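Local coordinates for protein IS607 family transposase IS1535 (Mycobacterium tuberculosis, PDB 6DGB) that probably binds DNA and carries out strand exchange as an IS607-family serine recombinase, this chain being its C-terminal catalytic domain, at residues V39-S44 / R50-R55; L73-V78 / D102-D107; H80-L85 / R90-A95; L17-A22 / V66-D71. All coordinates share one frame; numbering follows the deposited sequence.

Overall arrangement
From the N terminus, the chain lays down the first strand and then helix 14-30, where contact 4 opens; that loop closes when the chain reaches the end of strand 64-67. Nested within it, contact 1 turns from strand 37-42 straight back onto helix 51-58. The chain then enters a second large loop, closed by contact 2 between residues 73-78 and the start of helix 104-120; contact 3 is nested inside, joining helix 78-86 to strand 91-94. The two nested pairs follow in series and none cross. Contacts 1, 3 and 4 all reach the four-stranded parallel sheet, whereas contact 2 fastens the long helix 104-120 to it through a loop.

Contact 1 of 4, residues V39-S44 / R50-R55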
loop_
_atom_site.group_PDB
_atom_site.type_symbol
_atom_site.label_atom_id
_atom_site.label_comp_id
_atom_site.label_asym_id
_atom_site.label_seq_id
_atom_site.Cartn_x
_atom_site.Cartn_y
_atom_site.Cartn_z
ATOM N N VAL A 39 -14.485 -10.167 10.992
ATOM C CA VAL A 39 -13.571 -10.827 10.059
ATOM C C VAL A 39 -12.148 -10.917 10.569
ATOM O O VAL A 39 -11.506 -9.893 10.769
ATOM C CB VAL A 39 -13.613 -10.177 8.641
ATOM C CG1 VAL A 39 -12.639 -10.863 7.687
ATOM C CG2 VAL A 39 -15.027 -10.159 8.069
ATOM N N CYS A 40 -11.629 -12.145 10.691
ATOM C CA CYS A 40 -10.268 -12.415 11.135
ATOM C C CYS A 40 -9.496 -12.931 9.956
ATOM O O CYS A 40 -9.939 -13.887 9.318
ATOM C CB CYS A 40 -10.271 -13.422 12.278
ATOM S SG CYS A 40 -11.076 -12.831 13.789
ATOM N N GLU A 41 -8.341 -12.341 9.676
ATOM C CA GLU A 41 -7.515 -12.751 8.561
ATOM C C GLU A 41 -6.068 -12.966 9.002
ATOM O O GLU A 41 -5.580 -12.261 9.885
ATOM C CB GLU A 41 -7.602 -11.641 7.486
ATOM C CG GLU A 41 -6.722 -11.790 6.242
ATOM C CD GLU A 41 -7.416 -11.512 4.917
ATOM O OE1 GLU A 41 -7.818 -10.349 4.686
ATOM O OE2 GLU A 41 -7.523 -12.448 4.091
ATOM N N VAL A 42 -5.378 -13.934 8.361
ATOM C CA VAL A 42 -3.934 -14.210 8.506
ATOM C C VAL A 42 -3.326 -13.885 7.121
ATOM O O VAL A 42 -3.762 -14.429 6.095
ATOM C CB VAL A 42 -3.577 -15.642 8.994
ATOM C CG1 VAL A 42 -2.182 -15.674 9.623
ATOM C CG2 VAL A 42 -4.615 -16.172 9.978
ATOM N N GLY A 43 -2.414 -12.931 7.087
ATOM C CA GLY A 43 -1.851 -12.481 5.823
ATOM C C GLY A 43 -0.905 -11.312 5.960
ATOM O O GLY A 43 -0.762 -10.750 7.049
ATOM N N SER A 44 -0.248 -10.953 4.834
ATOM C CA SER A 44 0.773 -9.908 4.693
ATOM C C SER A 44 0.240 -8.505 4.935
ATOM O O SER A 44 -0.801 -8.142 4.392
ATOM C CB SER A 44 1.397 -9.991 3.299
ATOM O OG SER A 44 2.006 -8.786 2.851
ATOM N N ARG A 50 -4.860 -11.168 0.308
ATOM C CA ARG A 50 -5.776 -11.159 1.434
ATOM C C ARG A 50 -7.175 -11.127 0.866
ATOM O O ARG A 50 -7.723 -10.053 0.593
ATOM C CB ARG A 50 -5.495 -9.979 2.350
ATOM C CG ARG A 50 -4.533 -10.383 3.436
ATOM C CD ARG A 50 -3.484 -9.351 3.642
ATOM N NE ARG A 50 -4.000 -8.263 4.465
ATOM C CZ ARG A 50 -3.790 -6.967 4.248
ATOM N NH1 ARG A 50 -3.061 -6.565 3.206
ATOM N NH2 ARG A 50 -4.300 -6.064 5.071
ATOM N N PRO A 51 -7.718 -12.333 0.593
ATOM C CA PRO A 51 -9.037 -12.427 -0.067
ATOM C C PRO A 51 -10.227 -11.998 0.768
ATOM O O PRO A 51 -11.270 -11.697 0.192
ATOM C CB PRO A 51 -9.126 -13.896 -0.465
ATOM C CG PRO A 51 -8.257 -14.593 0.535
ATOM C CD PRO A 51 -7.122 -13.667 0.808
ATOM N N LYS A 52 -10.079 -12.008 2.112
ATOM C CA LYS A 52 -11.120 -11.585 3.050
ATOM C C LYS A 52 -11.300 -10.057 2.945
ATOM O O LYS A 52 -12.444 -9.600 2.857
ATOM C CB LYS A 52 -10.783 -11.997 4.482
ATOM C CG LYS A 52 -10.765 -13.506 4.687
ATOM C CD LYS A 52 -11.066 -13.886 6.132
ATOM C CE LYS A 52 -11.342 -15.358 6.323
ATOM N NZ LYS A 52 -12.018 -15.630 7.628
ATOM N N LEU A 53 -10.171 -9.285 2.879
ATOM C CA LEU A 53 -10.175 -7.823 2.732
ATOM C C LEU A 53 -10.573 -7.405 1.317
ATOM O O LEU A 53 -11.207 -6.360 1.137
ATOM C CB LEU A 53 -8.835 -7.184 3.149
ATOM C CG LEU A 53 -8.757 -5.646 3.135
ATOM C CD1 LEU A 53 -9.765 -5.001 4.078
ATOM C CD2 LEU A 53 -7.400 -5.194 3.498
ATOM N N ARG A 54 -10.219 -8.236 0.318
ATOM C CA ARG A 54 -10.585 -8.027 -1.077
ATOM C C ARG A 54 -12.117 -8.073 -1.166
ATOM O O ARG A 54 -12.727 -7.108 -1.612
ATOM C CB ARG A 54 -9.918 -9.091 -1.970
ATOM C CG ARG A 54 -10.227 -8.978 -3.477
ATOM C CD ARG A 54 -9.547 -10.051 -4.321
ATOM N NE ARG A 54 -9.800 -11.415 -3.831
ATOM C CZ ARG A 54 -10.781 -12.211 -4.252
ATOM N NH1 ARG A 54 -11.627 -11.798 -5.190
ATOM N NH2 ARG A 54 -10.925 -13.424 -3.736
ATOM N N ARG A 55 -12.724 -9.141 -0.633
ATOM C CA ARG A 55 -14.166 -9.351 -0.585
ATOM C C ARG A 55 -14.868 -8.167 0.100
ATOM O O ARG A 55 -15.831 -7.637 -0.446
ATOM C CB ARG A 55 -14.464 -10.683 0.127
ATOM C CG ARG A 55 -15.747 -11.391 -0.312
ATOM C CD ARG A 55 -15.704 -12.887 -0.024
ATOM N NE ARG A 55 -15.809 -13.195 1.404
ATOM C CZ ARG A 55 -16.951 -13.447 2.040
ATOM N NH1 ARG A 55 -18.106 -13.417 1.384
ATOM N NH2 ARG A 55 -16.949 -13.719 3.341
#
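Glu41 OE1 has two donors: Tyr5 OH on strand 3-8 and, weakly, Leu53 N at 3.2 Å. The other oxygen, Glu41 OE2, accepts the backbone N-H of Lys52 (N to OE2 3.3 Å) on its syn side with an N-H...O angle of 155°, the donor lying 26° out of the carboxylate plane. Both amides belong to the first turn of helix 51-58, which follows Arg50 at the N-cap position, and the helix end would probably favour the charged form of this buried acid. CG of Glu41 stands anti to the backbone N (chi1 175°) and the chain bends at chi2, which lays the carboxylate across the helix start. There CD of Glu41 also packs on CG of Arg50 at 3.4 Å. The Arg50 guanidinium directs no N-H at it; the carbonyl oxygen of Ser44 lies over one of its faces, 3.0 Å from NH1 but at a poor angle for a hydrogen bond, while NH2 is bonded to Leu73 O. Lys52 runs extended past Glu41 in the opposite direction. Its NZ ends on Cys40 O at 3.2 Å, and its CD rests on Val39 CG1 at 3.7 Å. The contact joins the end of strand 37-42 to the start of helix 51-58 across their connecting loop. With strand 64-67 they form a beta-alpha-beta crossover of the parallel sheet, strand 3-8 lying between the two strands; helix 14-30 touches Cys40, and His80 of the second subunit packs on Arg50 and Leu53.

Contact 2 of 4, residues L73-V78 / D102-D107; sequences LARFGV and DDLVCD
Arg75 reaches from its loop to Asp107 and Leu104 on helix 104-120. CB sets out toward the helix, with CG anti to the backbone N (chi1 -168°), and CG lies 3.8 Å above one face of the Phe76 ring, toward its rim. After bends at chi2 and chi3, CD comes to Leu104 CD1 at 4.0 Å. NE and NH2 share Asp107 OD2, each 2.8 Å away, in a salt bridge; OD2 lies oblique to the guanidinium, so both bonds are bent and weak. The guanidinium and carboxylate planes are 85° apart. NH1 touches Leu104 CD1 at 3.7 Å, and Leu104 CA lies over one face of the guanidinium, while NH2 also approaches Asp103 CB at 3.5 Å. The loop holds the Asp-Arg-Leu-x-Arg sequence of serine recombinases, Asp71 to Arg75; Asp103 is bridged to Arg72 and hydrogen-bonded to Ser9, consistent with a place at the active site. Arg75 thereby ties the loop between strand 64-67 and helix 78-86 to the N-terminal part of helix 104-120, and Met115 of the second subunit packs on Arg75, Phe76 and Asp107.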
loop_
_atom_site.group_PDB
_atom_site.type_symbol
_atom_site.label_atom_id
_atom_site.label_comp_id
_atom_site.label_asym_id
_atom_site.label_seq_id
_atom_site.Cartn_x
_atom_site.Cartn_y
_atom_site.Cartn_z
ATOM N N LEU A 73 -5.097 -2.869 8.370
ATOM C CA LEU A 73 -5.745 -2.834 7.075
ATOM C C LEU A 73 -4.666 -2.876 6.008
ATOM O O LEU A 73 -4.879 -3.501 4.987
ATOM C CB LEU A 73 -6.606 -1.573 6.918
ATOM C CG LEU A 73 -7.715 -1.705 5.889
ATOM C CD1 LEU A 73 -8.978 -2.213 6.520
ATOM C CD2 LEU A 73 -7.997 -0.408 5.248
ATOM N N ALA A 74 -3.522 -2.190 6.239
ATOM C CA ALA A 74 -2.335 -2.104 5.363
ATOM C C ALA A 74 -1.204 -1.314 6.030
ATOM O O ALA A 74 -1.454 -0.269 6.639
ATOM C CB ALA A 74 -2.687 -1.465 4.022
ATOM N N ARG A 75 0.040 -1.814 5.911
ATOM C CA ARG A 75 1.257 -1.149 6.411
ATOM C C ARG A 75 1.495 0.118 5.573
ATOM O O ARG A 75 1.986 1.108 6.120
ATOM C CB ARG A 75 2.472 -2.088 6.281
ATOM C CG ARG A 75 3.735 -1.628 7.022
ATOM C CD ARG A 75 3.662 -1.787 8.548
ATOM N NE ARG A 75 3.228 -3.132 8.924
ATOM C CZ ARG A 75 3.090 -3.585 10.164
ATOM N NH1 ARG A 75 3.375 -2.808 11.199
ATOM N NH2 ARG A 75 2.654 -4.816 10.377
ATOM N N PHE A 76 1.137 0.066 4.245
ATOM C CA PHE A 76 1.232 1.165 3.260
ATOM C C PHE A 76 -0.033 1.263 2.375
ATOM O O PHE A 76 -0.663 0.236 2.054
ATOM C CB PHE A 76 2.501 1.060 2.353
ATOM C CG PHE A 76 3.807 0.846 3.084
ATOM C CD1 PHE A 76 4.390 1.875 3.819
ATOM C CD2 PHE A 76 4.425 -0.401 3.091
ATOM C CE1 PHE A 76 5.562 1.651 4.562
ATOM C CE2 PHE A 76 5.602 -0.618 3.822
ATOM C CZ PHE A 76 6.158 0.407 4.554
ATOM N N GLY A 77 -0.369 2.503 2.006
ATOM C CA GLY A 77 -1.458 2.850 1.089
ATOM C C GLY A 77 -2.844 3.143 1.631
ATOM O O GLY A 77 -3.748 3.433 0.835
ATOM N N VAL A 78 -3.025 3.095 2.982
ATOM C CA VAL A 78 -4.329 3.295 3.649
ATOM C C VAL A 78 -4.987 4.620 3.236
ATOM O O VAL A 78 -6.178 4.622 2.925
ATOM C CB VAL A 78 -4.272 3.097 5.183
ATOM C CG1 VAL A 78 -5.546 3.573 5.863
ATOM C CG2 VAL A 78 -4.011 1.644 5.515
ATOM N N ASP A 102 3.365 -6.914 17.450
ATOM C CA ASP A 102 4.131 -6.082 16.526
ATOM C C ASP A 102 4.791 -6.922 15.403
ATOM O O ASP A 102 5.762 -7.651 15.637
ATOM C CB ASP A 102 5.146 -5.244 17.306
ATOM C CG ASP A 102 5.783 -4.177 16.462
ATOM O OD1 ASP A 102 5.209 -3.057 16.389
ATOM O OD2 ASP A 102 6.845 -4.462 15.855
ATOM N N ASP A 103 4.233 -6.811 14.182
ATOM C CA ASP A 103 4.600 -7.573 12.978
ATOM C C ASP A 103 5.690 -6.926 12.104
ATOM O O ASP A 103 6.139 -7.540 11.125
ATOM C CB ASP A 103 3.342 -7.736 12.087
ATOM C CG ASP A 103 2.072 -8.324 12.690
ATOM O OD1 ASP A 103 2.081 -8.669 13.889
ATOM O OD2 ASP A 103 1.067 -8.437 11.958
ATOM N N LEU A 104 6.074 -5.686 12.445
ATOM C CA LEU A 104 6.935 -4.764 11.694
ATOM C C LEU A 104 8.273 -5.339 11.198
ATOM O O LEU A 104 8.617 -5.140 10.035
ATOM C CB LEU A 104 7.162 -3.517 12.560
ATOM C CG LEU A 104 7.770 -2.292 11.937
ATOM C CD1 LEU A 104 6.918 -1.763 10.801
ATOM C CD2 LEU A 104 7.922 -1.228 12.978
ATOM N N VAL A 105 9.013 -6.022 12.085
ATOM C CA VAL A 105 10.307 -6.661 11.818
ATOM C C VAL A 105 10.128 -7.804 10.799
ATOM O O VAL A 105 10.939 -7.947 9.880
ATOM C CB VAL A 105 11.031 -7.065 13.136
ATOM C CG1 VAL A 105 10.082 -7.748 14.133
ATOM C CG2 VAL A 105 12.298 -7.886 12.885
ATOM N N CYS A 106 9.016 -8.537 10.895
ATOM C CA CYS A 106 8.681 -9.584 9.938
ATOM C C CYS A 106 8.268 -8.958 8.618
ATOM O O CYS A 106 8.498 -9.560 7.569
ATOM C CB CYS A 106 7.611 -10.519 10.492
ATOM S SG CYS A 106 8.248 -11.714 11.688
ATOM N N ASP A 107 7.707 -7.725 8.669
ATOM C CA ASP A 107 7.288 -6.964 7.486
ATOM C C ASP A 107 8.500 -6.327 6.811
ATOM O O ASP A 107 8.481 -6.137 5.597
ATOM C CB ASP A 107 6.161 -5.942 7.806
ATOM C CG ASP A 107 4.736 -6.519 7.860
ATOM O OD1 ASP A 107 4.578 -7.769 7.782
ATOM O OD2 ASP A 107 3.787 -5.737 8.000
#

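Contact 3 of 4, residues H80-L85 / R90-A95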
loop_
_atom_site.group_PDB
_atom_site.type_symbol
_atom_site.label_atom_id
_atom_site.label_comp_id
_atom_site.label_asym_id
_atom_site.label_seq_id
_atom_site.Cartn_x
_atom_site.Cartn_y
_atom_site.Cartn_z
ATOM N N HIS A 80 -4.855 6.124 0.427
ATOM C CA HIS A 80 -5.358 5.941 -0.941
ATOM C C HIS A 80 -6.620 5.100 -0.980
ATOM O O HIS A 80 -7.520 5.396 -1.763
ATOM C CB HIS A 80 -4.264 5.395 -1.876
ATOM C CG HIS A 80 -3.050 6.276 -1.942
ATOM N ND1 HIS A 80 -3.143 7.611 -2.312
ATOM C CD2 HIS A 80 -1.760 5.996 -1.636
ATOM C CE1 HIS A 80 -1.912 8.092 -2.231
ATOM N NE2 HIS A 80 -1.050 7.163 -1.808
ATOM N N LEU A 81 -6.697 4.055 -0.114
ATOM C CA LEU A 81 -7.884 3.214 0.041
ATOM C C LEU A 81 -9.033 4.088 0.538
ATOM O O LEU A 81 -10.123 4.018 -0.033
ATOM C CB LEU A 81 -7.652 2.091 1.053
ATOM C CG LEU A 81 -7.007 0.807 0.553
ATOM C CD1 LEU A 81 -6.875 -0.190 1.689
ATOM C CD2 LEU A 81 -7.808 0.184 -0.570
ATOM N N GLU A 82 -8.767 4.949 1.569
ATOM C CA GLU A 82 -9.731 5.894 2.162
ATOM C C GLU A 82 -10.248 6.842 1.104
ATOM O O GLU A 82 -11.460 7.087 1.066
ATOM C CB GLU A 82 -9.122 6.696 3.331
ATOM C CG GLU A 82 -8.986 5.925 4.630
ATOM C CD GLU A 82 -8.307 6.698 5.742
ATOM O OE1 GLU A 82 -7.058 6.765 5.742
ATOM O OE2 GLU A 82 -9.023 7.213 6.632
ATOM N N ALA A 83 -9.337 7.331 0.221
ATOM C CA ALA A 83 -9.672 8.215 -0.884
ATOM C C ALA A 83 -10.593 7.524 -1.880
ATOM O O ALA A 83 -11.630 8.075 -2.212
ATOM C CB ALA A 83 -8.410 8.702 -1.576
ATOM N N ALA A 84 -10.251 6.307 -2.317
ATOM C CA ALA A 84 -11.081 5.532 -3.245
ATOM C C ALA A 84 -12.483 5.256 -2.645
ATOM O O ALA A 84 -13.484 5.441 -3.341
ATOM C CB ALA A 84 -10.388 4.220 -3.586
ATOM N N LEU A 85 -12.541 4.863 -1.351
ATOM C CA LEU A 85 -13.778 4.532 -0.622
ATOM C C LEU A 85 -14.677 5.753 -0.408
ATOM O O LEU A 85 -15.902 5.647 -0.539
ATOM C CB LEU A 85 -13.473 3.848 0.735
ATOM C CG LEU A 85 -12.953 2.439 0.646
ATOM C CD1 LEU A 85 -12.420 1.972 1.956
ATOM C CD2 LEU A 85 -14.000 1.498 0.128
ATOM N N ARG A 90 -18.156 5.372 1.538
ATOM C CA ARG A 90 -17.717 4.315 2.446
ATOM C C ARG A 90 -16.468 4.820 3.183
ATOM O O ARG A 90 -15.713 5.644 2.631
ATOM C CB ARG A 90 -17.403 3.025 1.658
ATOM C CG ARG A 90 -18.578 2.465 0.847
ATOM C CD ARG A 90 -18.129 1.408 -0.133
ATOM N NE ARG A 90 -17.620 0.223 0.550
ATOM C CZ ARG A 90 -16.781 -0.653 0.009
ATOM N NH1 ARG A 90 -16.355 -0.495 -1.244
ATOM N NH2 ARG A 90 -16.358 -1.698 0.714
ATOM N N ARG A 91 -16.250 4.345 4.427
ATOM C CA ARG A 91 -15.106 4.801 5.219
ATOM C C ARG A 91 -14.471 3.742 6.124
ATOM O O ARG A 91 -15.084 2.730 6.453
ATOM C CB ARG A 91 -15.463 6.063 6.042
ATOM C CG ARG A 91 -16.492 5.851 7.130
ATOM C CD ARG A 91 -16.731 7.118 7.924
ATOM N NE ARG A 91 -17.709 6.890 8.987
ATOM C CZ ARG A 91 -19.026 6.957 8.814
ATOM N NH1 ARG A 91 -19.533 7.266 7.620
ATOM N NH2 ARG A 91 -19.846 6.716 9.828
ATOM N N ILE A 92 -13.219 4.021 6.525
ATOM C CA ILE A 92 -12.403 3.217 7.429
ATOM C C ILE A 92 -12.392 3.905 8.791
ATOM O O ILE A 92 -12.028 5.086 8.897
ATOM C CB ILE A 92 -10.974 3.032 6.850
ATOM C CG1 ILE A 92 -11.000 2.078 5.655
ATOM C CG2 ILE A 92 -9.982 2.549 7.914
ATOM C CD1 ILE A 92 -10.234 2.447 4.625
ATOM N N VAL A 93 -12.788 3.163 9.838
ATOM C CA VAL A 93 -12.759 3.688 11.202
ATOM C C VAL A 93 -11.580 3.021 11.941
ATOM O O VAL A 93 -11.348 1.828 11.760
ATOM C CB VAL A 93 -14.122 3.563 11.938
ATOM C CG1 VAL A 93 -14.064 4.221 13.306
ATOM C CG2 VAL A 93 -15.250 4.176 11.120
ATOM N N VAL A 94 -10.791 3.815 12.694
ATOM C CA VAL A 94 -9.665 3.314 13.498
ATOM C C VAL A 94 -10.047 3.441 14.969
ATOM O O VAL A 94 -10.277 4.549 15.454
ATOM C CB VAL A 94 -8.322 4.002 13.162
ATOM C CG1 VAL A 94 -7.183 3.372 13.951
ATOM C CG2 VAL A 94 -8.035 3.914 11.667
ATOM N N ALA A 95 -10.160 2.305 15.657
ATOM C CA ALA A 95 -10.592 2.198 17.069
ATOM C C ALA A 95 -9.548 2.601 18.116
ATOM O O ALA A 95 -9.921 2.864 19.262
ATOM C CB ALA A 95 -11.088 0.783 17.355
#
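Leu85 and Ile92 meet through matching first torsions: Leu85 CG (chi1 -71°) and Ile92 CG1 (chi1 -72°) both stand anti to the carbonyl carbon, beside the backbone N. The two side chains cross at about a right angle, and CD1 of Leu85 touches CD1 of Ile92 at 3.5 Å. The same Ile92 methyl lies against the aliphatic part of Glu82, 3.7 Å from its CG, and more loosely against Leu81 CB. Leu85 uses its second methyl otherwise: CD2 sits 3.4 Å above one face of the Arg90 guanidinium, offset toward the rim, with NH1 and CZ the nearest atoms. These are the second and third elements of a beta-alpha-beta unit formed by strand 64-67, helix 78-86 and strand 91-94, part of the alpha/beta fold of the resolvase-type catalytic domain. Across the loop between helix and strand, Arg90 N donates to Leu85 O over 3.1 Å. That bond is fairly straight, with an N-H...O angle of 161°, although the donor lies well above the carbonyl plane. The Arg90 side chain is buried; NH1 bonds Leu57 O and NE bonds Ala62 O, which should hold the rotation of the guanidinium while Leu85 CD2 covers part of a face. Glu82 reaches beyond the isoleucine, and its OE1 forms a salt bridge with Arg70 NH2. From the second subunit, His80 packs on Leu81 and Ala87 packs on Arg90.

Contact 4 of 4, residues L17-A22 / V66-D71; sequences LDRQVA and VVEHRD
The guanidinium of Arg19 and the carboxylate of Glu68 meet with their planes 30° apart, the acid coming in obliquely to the guanidinium, while the Gln20 amide is turned only 14° from the carboxylate. Nearer the backbone, Glu68 CG lies 3.9 Å above one face of the His69 ring, offset toward the rim. The contact belongs to the alpha/beta fold of the resolvase-type catalytic domain, joining helix 14-30 to the loop that leaves the C-terminal end of parallel strand 64-67. Arg19 NH1 lies 2.8 Å from both Glu68 OE1 and Glu68 OE2, a salt bridge at an oblique angle. CG of Glu68 is anti to the backbone N (chi1 -175°) and the chain beyond is extended, which carries the carboxylate away from the loop to the helix. Arg19 arrives across it at about a right angle after a bend at chi3. From the next helical position, Gln20 CG lies 3.4 Å from Glu68 OE1. Gln20 OE1 also accepts from Arg7 N on strand 3-8. A single water links the two segments, giving its proton to Gln20 OE1 over 3.2 Å and accepting from Glu68 N over 2.7 Å.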
loop_
_atom_site.group_PDB
_atom_site.type_symbol
_atom_site.label_atom_id
_atom_site.label_comp_id
_atom_site.label_asym_id
_atom_site.label_seq_id
_atom_site.Cartn_x
_atom_site.Cartn_y
_atom_site.Cartn_z
ATOM N N LEU A 17 -5.157 -11.647 17.438
ATOM C CA LEU A 17 -6.454 -11.679 16.775
ATOM C C LEU A 17 -7.549 -11.653 17.859
ATOM O O LEU A 17 -8.596 -11.047 17.642
ATOM C CB LEU A 17 -6.574 -12.932 15.880
ATOM C CG LEU A 17 -7.105 -12.749 14.432
ATOM C CD1 LEU A 17 -6.333 -11.686 13.649
ATOM C CD2 LEU A 17 -6.953 -14.034 13.643
ATOM N N ASP A 18 -7.286 -12.236 19.046
ATOM C CA ASP A 18 -8.254 -12.201 20.140
ATOM C C ASP A 18 -8.293 -10.813 20.765
ATOM O O ASP A 18 -9.371 -10.299 21.011
ATOM C CB ASP A 18 -7.997 -13.310 21.186
ATOM C CG ASP A 18 -7.898 -14.734 20.630
ATOM O OD1 ASP A 18 -8.088 -14.915 19.390
ATOM O OD2 ASP A 18 -7.535 -15.648 21.403
ATOM N N ARG A 19 -7.134 -10.185 20.959
ATOM C CA ARG A 19 -7.029 -8.825 21.492
ATOM C C ARG A 19 -7.733 -7.795 20.557
ATOM O O ARG A 19 -8.325 -6.826 21.045
ATOM C CB ARG A 19 -5.550 -8.472 21.710
ATOM C CG ARG A 19 -5.287 -7.121 22.391
ATOM C CD ARG A 19 -3.818 -6.733 22.304
ATOM N NE ARG A 19 -3.332 -6.773 20.922
ATOM C CZ ARG A 19 -3.351 -5.741 20.090
ATOM N NH1 ARG A 19 -3.791 -4.558 20.500
ATOM N NH2 ARG A 19 -2.909 -5.877 18.848
ATOM N N GLN A 20 -7.686 -8.044 19.221
ATOM C CA GLN A 20 -8.331 -7.245 18.181
ATOM C C GLN A 20 -9.856 -7.420 18.192
ATOM O O GLN A 20 -10.564 -6.432 18.330
ATOM C CB GLN A 20 -7.734 -7.575 16.809
ATOM C CG GLN A 20 -6.419 -6.855 16.572
ATOM C CD GLN A 20 -5.681 -7.348 15.363
ATOM O OE1 GLN A 20 -6.019 -7.030 14.223
ATOM N NE2 GLN A 20 -4.612 -8.083 15.595
ATOM N N VAL A 21 -10.359 -8.664 18.120
ATOM C CA VAL A 21 -11.791 -8.982 18.167
ATOM C C VAL A 21 -12.419 -8.393 19.434
ATOM O O VAL A 21 -13.503 -7.821 19.354
ATOM C CB VAL A 21 -12.038 -10.515 18.039
ATOM C CG1 VAL A 21 -13.505 -10.896 18.254
ATOM C CG2 VAL A 21 -11.561 -11.029 16.693
ATOM N N ALA A 22 -11.726 -8.499 20.587
ATOM C CA ALA A 22 -12.210 -7.983 21.867
ATOM C C ALA A 22 -12.341 -6.450 21.846
ATOM O O ALA A 22 -13.429 -5.922 22.118
ATOM C CB ALA A 22 -11.316 -8.445 23.010
ATOM N N VAL A 66 -14.116 -1.180 10.266
ATOM C CA VAL A 66 -13.480 -0.890 11.543
ATOM C C VAL A 66 -12.254 -1.793 11.759
ATOM O O VAL A 66 -12.353 -3.027 11.722
ATOM C CB VAL A 66 -14.511 -0.938 12.729
ATOM C CG1 VAL A 66 -13.916 -0.411 14.032
ATOM C CG2 VAL A 66 -15.789 -0.179 12.391
ATOM N N VAL A 67 -11.099 -1.146 11.984
ATOM C CA VAL A 67 -9.809 -1.770 12.332
ATOM C C VAL A 67 -9.312 -1.308 13.716
ATOM O O VAL A 67 -9.679 -0.214 14.149
ATOM C CB VAL A 67 -8.719 -1.539 11.263
ATOM C CG1 VAL A 67 -8.889 -2.505 10.109
ATOM C CG2 VAL A 67 -8.666 -0.086 10.805
ATOM N N GLU A 68 -8.428 -2.084 14.370
ATOM C CA GLU A 68 -7.893 -1.661 15.660
ATOM C C GLU A 68 -6.909 -0.526 15.424
ATOM O O GLU A 68 -7.102 0.557 15.970
ATOM C CB GLU A 68 -7.261 -2.816 16.433
ATOM C CG GLU A 68 -6.808 -2.396 17.822
ATOM C CD GLU A 68 -6.068 -3.431 18.644
ATOM O OE1 GLU A 68 -5.145 -4.081 18.101
ATOM O OE2 GLU A 68 -6.346 -3.523 19.862
ATOM N N HIS A 69 -5.888 -0.757 14.585
ATOM C CA HIS A 69 -4.923 0.262 14.209
ATOM C C HIS A 69 -5.003 0.292 12.704
ATOM O O HIS A 69 -5.500 -0.673 12.106
ATOM C CB HIS A 69 -3.483 -0.110 14.636
ATOM C CG HIS A 69 -3.235 -0.310 16.111
ATOM N ND1 HIS A 69 -3.980 0.352 17.087
ATOM C CD2 HIS A 69 -2.301 -1.077 16.730
ATOM C CE1 HIS A 69 -3.496 -0.056 18.253
ATOM N NE2 HIS A 69 -2.493 -0.922 18.091
ATOM N N ARG A 70 -4.507 1.393 12.085
ATOM C CA ARG A 70 -4.441 1.609 10.628
ATOM C C ARG A 70 -3.645 0.504 9.922
ATOM O O ARG A 70 -4.119 -0.025 8.918
ATOM C CB ARG A 70 -3.793 2.969 10.320
ATOM C CG ARG A 70 -4.718 3.968 9.634
ATOM C CD ARG A 70 -4.075 5.337 9.451
ATOM N NE ARG A 70 -4.922 6.239 8.664
ATOM C CZ ARG A 70 -5.986 6.881 9.141
ATOM N NH1 ARG A 70 -6.361 6.715 10.403
ATOM N NH2 ARG A 70 -6.690 7.682 8.356
ATOM N N ASP A 71 -2.460 0.127 10.474
ATOM C CA ASP A 71 -1.543 -0.879 9.919
ATOM C C ASP A 71 -2.133 -2.283 9.753
ATOM O O ASP A 71 -1.518 -3.117 9.079
ATOM C CB ASP A 71 -0.233 -0.944 10.717
ATOM C CG ASP A 71 -0.421 -1.226 12.190
ATOM O OD1 ASP A 71 -0.546 -0.249 12.969
ATOM O OD2 ASP A 71 -0.411 -2.423 12.572
HETATM O O HOH W 1 -8.154 -4.718 13.726
#